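Local coordinates for protein transmembrane protease (Mus musculus, PDB 2E7V) that probably cleaves proteins as a membrane-bound serine protease, the part described being its SEA domain, a module separate from the catalytic domain, at residues S9-L14 with G103-A108; T57-L62 with V69-V74. One frame throughout, in Å; residues are numbered along the deposited sequence.

Interaction 1. Residues S9-L14 with G103-A108; sequences SSFQIL and GNLEIA
Ile107 lays its CD1 methyl over one face of the Phe11 ring, 3.8 Å from the ring centroid and 18° off the ring normal, a CH-pi contact displaced toward the rim. Its CG1 comes 3.6 Å from Phe11 CD1. At the edge of the same ring, in its plane, lies Glu106 N, while Leu105 CD2 meets CE1. Ile13 runs beside Ile107, pointing the same way. On the sheet face that carries Gln12 and Glu106, the Glu106 carboxylate, hydrogen-bonded to Ser102 OG and Ser101 N, is approached by Leu14 CD1, 3.6 Å from OE2. Gln12 is bent at chi2 (112°), which places CD 3.4 Å from Leu105 O, and its amide crosses that of Asn104, the planes 86° apart. An alanine in place of Gln12 would probably leave the Asn104 side chain without the amide that crosses it and open a gap beside the Leu105 carbonyl. Backbone bonds join Gln12 N to Leu105 O (3.0 Å), Ile107 N to Gln12 O (3.0 Å) and Leu14 N to Ile107 O (3.1 Å). Ile107 faces helix 28-46; the strand order is consistent with the ferredoxin-like sandwich of SEA domains, although this short edge strand pairs in parallel where the classical sheet is antiparallel.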
loop_
_atom_site.group_PDB
_atom_site.type_symbol
_atom_site.label_atom_id
_atom_site.label_comp_id
_atom_site.label_asym_id
_atom_site.label_seq_id
_atom_site.Cartn_x
_atom_site.Cartn_y
_atom_site.Cartn_z
ATOM N N SER A 9 7.039 -1.827 3.683
ATOM C CA SER A 9 7.521 -1.407 2.383
ATOM C C SER A 9 7.165 0.053 2.178
ATOM O O SER A 9 6.301 0.602 2.878
ATOM C CB SER A 9 6.865 -2.241 1.277
ATOM O OG SER A 9 6.853 -3.613 1.629
ATOM N N SER A 10 7.847 0.684 1.230
ATOM C CA SER A 10 7.570 2.069 0.879
ATOM C C SER A 10 6.889 1.987 -0.479
ATOM O O SER A 10 7.484 1.531 -1.463
ATOM C CB SER A 10 8.861 2.874 0.777
ATOM O OG SER A 10 9.468 3.009 2.051
ATOM N N PHE A 11 5.628 2.392 -0.518
ATOM C CA PHE A 11 4.842 2.342 -1.738
ATOM C C PHE A 11 4.712 3.698 -2.390
ATOM O O PHE A 11 4.373 4.689 -1.731
ATOM C CB PHE A 11 3.419 1.876 -1.447
ATOM C CG PHE A 11 3.310 0.459 -0.991
ATOM C CD1 PHE A 11 3.179 -0.577 -1.922
ATOM C CD2 PHE A 11 3.275 0.155 0.366
ATOM C CE1 PHE A 11 3.004 -1.902 -1.492
ATOM C CE2 PHE A 11 3.106 -1.150 0.796
ATOM C CZ PHE A 11 2.967 -2.187 -0.140
ATOM N N GLN A 12 4.947 3.745 -3.690
ATOM C CA GLN A 12 4.764 4.994 -4.413
ATOM C C GLN A 12 3.242 5.201 -4.453
ATOM O O GLN A 12 2.504 4.308 -4.867
ATOM C CB GLN A 12 5.314 4.872 -5.838
ATOM C CG GLN A 12 6.836 4.901 -5.937
ATOM C CD GLN A 12 7.428 3.574 -6.372
ATOM O OE1 GLN A 12 7.800 2.736 -5.543
ATOM N NE2 GLN A 12 7.512 3.369 -7.683
ATOM N N ILE A 13 2.766 6.363 -4.018
ATOM C CA ILE A 13 1.331 6.625 -4.022
ATOM C C ILE A 13 1.020 7.420 -5.281
ATOM O O ILE A 13 1.168 8.640 -5.323
ATOM C CB ILE A 13 0.901 7.402 -2.746
ATOM C CG1 ILE A 13 1.335 6.620 -1.494
ATOM C CG2 ILE A 13 -0.615 7.600 -2.730
ATOM C CD1 ILE A 13 0.854 5.145 -1.460
ATOM N N LEU A 14 0.597 6.701 -6.316
ATOM C CA LEU A 14 0.316 7.288 -7.615
ATOM C C LEU A 14 -0.826 8.297 -7.678
ATOM O O LEU A 14 -1.817 8.191 -6.960
ATOM C CB LEU A 14 0.053 6.167 -8.636
ATOM C CG LEU A 14 1.022 4.979 -8.679
ATOM C CD1 LEU A 14 0.593 4.002 -9.773
ATOM C CD2 LEU A 14 2.442 5.470 -8.948
ATOM N N GLY A 103 5.495 -2.647 -12.047
ATOM C CA GLY A 103 6.496 -3.528 -11.472
ATOM C C GLY A 103 7.019 -2.924 -10.188
ATOM O O GLY A 103 7.687 -3.586 -9.396
ATOM N N ASN A 104 6.702 -1.652 -9.977
ATOM C CA ASN A 104 7.118 -0.940 -8.768
ATOM C C ASN A 104 6.187 -1.239 -7.604
ATOM O O ASN A 104 5.020 -1.587 -7.800
ATOM C CB ASN A 104 7.056 0.577 -8.971
ATOM C CG ASN A 104 8.219 1.114 -9.741
ATOM O OD1 ASN A 104 8.157 1.269 -10.966
ATOM N ND2 ASN A 104 9.298 1.411 -9.030
ATOM N N LEU A 105 6.704 -1.074 -6.392
ATOM C CA LEU A 105 5.879 -1.251 -5.214
ATOM C C LEU A 105 5.077 0.047 -5.227
ATOM O O LEU A 105 5.589 1.118 -4.879
ATOM C CB LEU A 105 6.740 -1.340 -3.953
ATOM C CG LEU A 105 7.341 -2.724 -3.709
ATOM C CD1 LEU A 105 8.587 -2.620 -2.846
ATOM C CD2 LEU A 105 6.289 -3.599 -3.045
ATOM N N GLU A 106 3.826 -0.058 -5.657
ATOM C CA GLU A 106 2.952 1.100 -5.763
ATOM C C GLU A 106 1.510 0.793 -5.395
ATOM O O GLU A 106 1.097 -0.363 -5.307
ATOM C CB GLU A 106 2.996 1.646 -7.194
ATOM C CG GLU A 106 2.565 0.614 -8.250
ATOM C CD GLU A 106 2.786 1.085 -9.686
ATOM O OE1 GLU A 106 3.804 1.749 -9.942
ATOM O OE2 GLU A 106 1.952 0.767 -10.571
ATOM N N ILE A 107 0.754 1.864 -5.180
ATOM C CA ILE A 107 -0.655 1.800 -4.830
ATOM C C ILE A 107 -1.292 3.044 -5.440
ATOM O O ILE A 107 -0.790 4.155 -5.235
ATOM C CB ILE A 107 -0.863 1.863 -3.300
ATOM C CG1 ILE A 107 -0.143 0.691 -2.621
ATOM C CG2 ILE A 107 -2.366 1.848 -2.973
ATOM C CD1 ILE A 107 -0.337 0.638 -1.120
ATOM N N ALA A 108 -2.379 2.868 -6.188
ATOM C CA ALA A 108 -3.072 4.009 -6.794
ATOM C C ALA A 108 -4.453 4.213 -6.165
ATOM O O ALA A 108 -5.388 3.473 -6.457
ATOM C CB ALA A 108 -3.209 3.806 -8.306
#

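Interaction 2. Residues T57-L62 with V69-V74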
loop_
_atom_site.group_PDB
_atom_site.type_symbol
_atom_site.label_atom_id
_atom_site.label_comp_id
_atom_site.label_asym_id
_atom_site.label_seq_id
_atom_site.Cartn_x
_atom_site.Cartn_y
_atom_site.Cartn_z
ATOM N N THR A 57 -3.001 -3.714 8.785
ATOM C CA THR A 57 -1.969 -2.865 8.213
ATOM C C THR A 57 -2.147 -1.411 8.627
ATOM O O THR A 57 -3.220 -0.991 9.079
ATOM C CB THR A 57 -1.996 -2.942 6.680
ATOM O OG1 THR A 57 -0.860 -2.261 6.137
ATOM C CG2 THR A 57 -3.270 -2.302 6.137
ATOM N N HIS A 58 -1.082 -0.637 8.477
ATOM C CA HIS A 58 -1.156 0.767 8.818
ATOM C C HIS A 58 -0.011 1.557 8.232
ATOM O O HIS A 58 1.138 1.095 8.177
ATOM C CB HIS A 58 -1.216 0.953 10.340
ATOM C CG HIS A 58 0.089 0.746 11.044
ATOM N ND1 HIS A 58 0.838 1.793 11.538
ATOM C CD2 HIS A 58 0.753 -0.385 11.385
ATOM C CE1 HIS A 58 1.904 1.316 12.157
ATOM N NE2 HIS A 58 1.878 -0.002 12.079
ATOM N N VAL A 59 -0.360 2.744 7.756
ATOM C CA VAL A 59 0.587 3.672 7.175
ATOM C C VAL A 59 1.333 4.294 8.362
ATOM O O VAL A 59 0.719 4.906 9.238
ATOM C CB VAL A 59 -0.172 4.764 6.367
ATOM C CG1 VAL A 59 0.761 5.899 5.983
ATOM C CG2 VAL A 59 -0.801 4.142 5.125
ATOM N N VAL A 60 2.651 4.109 8.406
ATOM C CA VAL A 60 3.449 4.658 9.502
ATOM C C VAL A 60 3.773 6.113 9.223
ATOM O O VAL A 60 4.028 6.892 10.136
ATOM C CB VAL A 60 4.752 3.867 9.703
ATOM C CG1 VAL A 60 4.425 2.422 10.028
ATOM C CG2 VAL A 60 5.607 3.958 8.473
ATOM N N LYS A 61 3.780 6.473 7.945
ATOM C CA LYS A 61 4.019 7.850 7.557
ATOM C C LYS A 61 3.985 8.048 6.056
ATOM O O LYS A 61 4.193 7.108 5.276
ATOM C CB LYS A 61 5.336 8.369 8.137
ATOM C CG LYS A 61 6.569 8.167 7.304
ATOM C CD LYS A 61 7.662 9.104 7.808
ATOM C CE LYS A 61 7.187 10.557 7.786
ATOM N NZ LYS A 61 8.187 11.524 8.339
ATOM N N LEU A 62 3.669 9.277 5.666
ATOM C CA LEU A 62 3.597 9.667 4.267
ATOM C C LEU A 62 4.791 10.560 4.041
ATOM O O LEU A 62 4.996 11.535 4.763
ATOM C CB LEU A 62 2.310 10.444 3.985
ATOM C CG LEU A 62 1.032 9.619 4.130
ATOM C CD1 LEU A 62 -0.194 10.508 3.930
ATOM C CD2 LEU A 62 1.054 8.476 3.114
ATOM N N VAL A 69 4.085 11.395 -3.617
ATOM C CA VAL A 69 3.996 10.856 -2.267
ATOM C C VAL A 69 4.407 9.388 -2.161
ATOM O O VAL A 69 4.156 8.589 -3.065
ATOM C CB VAL A 69 2.538 10.978 -1.737
ATOM C CG1 VAL A 69 2.464 10.513 -0.278
ATOM C CG2 VAL A 69 2.040 12.412 -1.896
ATOM N N VAL A 70 5.051 9.042 -1.049
ATOM C CA VAL A 70 5.443 7.662 -0.780
ATOM C C VAL A 70 4.924 7.343 0.608
ATOM O O VAL A 70 5.062 8.153 1.525
ATOM C CB VAL A 70 6.963 7.452 -0.783
ATOM C CG1 VAL A 70 7.285 6.086 -0.179
ATOM C CG2 VAL A 70 7.494 7.517 -2.190
ATOM N N ALA A 71 4.317 6.171 0.758
ATOM C CA ALA A 71 3.772 5.770 2.044
ATOM C C ALA A 71 4.553 4.604 2.640
ATOM O O ALA A 71 4.766 3.586 1.976
ATOM C CB ALA A 71 2.308 5.392 1.886
ATOM N N ASP A 72 5.023 4.767 3.870
ATOM C CA ASP A 72 5.724 3.675 4.530
ATOM C C ASP A 72 4.610 2.923 5.251
ATOM O O ASP A 72 3.910 3.481 6.099
ATOM C CB ASP A 72 6.776 4.188 5.508
ATOM C CG ASP A 72 7.860 5.002 4.816
ATOM O OD1 ASP A 72 8.227 4.670 3.666
ATOM O OD2 ASP A 72 8.347 5.968 5.423
ATOM N N VAL A 73 4.454 1.658 4.876
ATOM C CA VAL A 73 3.388 0.790 5.378
ATOM C C VAL A 73 3.864 -0.458 6.120
ATOM O O VAL A 73 4.765 -1.171 5.648
ATOM C CB VAL A 73 2.503 0.333 4.176
ATOM C CG1 VAL A 73 1.383 -0.604 4.642
ATOM C CG2 VAL A 73 1.947 1.548 3.457
ATOM N N VAL A 74 3.262 -0.725 7.276
ATOM C CA VAL A 74 3.603 -1.917 8.052
ATOM C C VAL A 74 2.448 -2.907 7.884
ATOM O O VAL A 74 1.285 -2.509 7.909
ATOM C CB VAL A 74 3.766 -1.611 9.570
ATOM C CG1 VAL A 74 3.775 -2.914 10.364
ATOM C CG2 VAL A 74 5.074 -0.864 9.828
#
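Val74 O accepts two hydrogen bonds from the facing strand, one from Thr57 OG1 at 2.8 Å and one from His58 N at 3.1 Å. The amide donor lies in the carbonyl plane, whereas the hydroxyl stands 38° out of it, a position it reaches because OG1 is anti to the backbone N (chi1 -172°). Val74 N returns a bond to His58 O, making His58 and Val74 a hydrogen-bonded antiparallel pair, and the imidazole lies alongside the valine with NE2 and CD2 nearest its CB.

Farther along, the register slips by one residue. Val60 N binds Asp72 O at 2.7 Å, and Asp72 N binds Lys61 O, which puts two residues opposite one: a classic beta bulge, with Val60 at a psi of -25°, far from that of an extended strand. The bulge sets Val60 crosswise over its partners. Its CG2 crowds Asp72, 3.0 Å from the same O that takes the Val60 N bond and 3.2 Å from CB, and its CG1 is 3.4 Å from Val74 CG2; both carbon pairs are close. Lys61 runs beside Asp72, but NZ stays 6.3 Å from OD2; the carboxylate instead makes a salt bridge with Arg63 NE and a hydrogen bond with Ser10 OG. On the other face, Leu62 CD2 packs on Ala71 CB at 3.5 Å and Val59 meets Val73 through their CG2 methyls.

These two strands form a beta hairpin. Strand 54-65 is outermost in the chain's sheet, strand 68-78 also bonds to strand 4-14, and helix 28-46 lies against Val59 and Val73.

Overall arrangement
Both interactions belong to one mixed sheet: interaction 2 builds the antiparallel hairpin on one side, interaction 1 adds the short parallel strand on the other. A probable backbone hydrogen bond, Ile13 N to Val69 O at 2.8 Å, belongs to the pairing that makes strands 4-14 and 68-78 neighbours, and Phe11 CD2 packs 3.6 Å from Val73 CG2. Each is partly buried. Helix 28-46 packs on Ile107, Val59 and Val73, helix 85-96 on Phe11. The face of Gln12, Glu106, Lys61 and Asp72 is more polar, ranging from exposed Lys61 to buried Glu106. Interaction 1 has three backbone bonds and a CH-pi contact; interaction 2 has four, a hydroxyl bond and branched aliphatic packing.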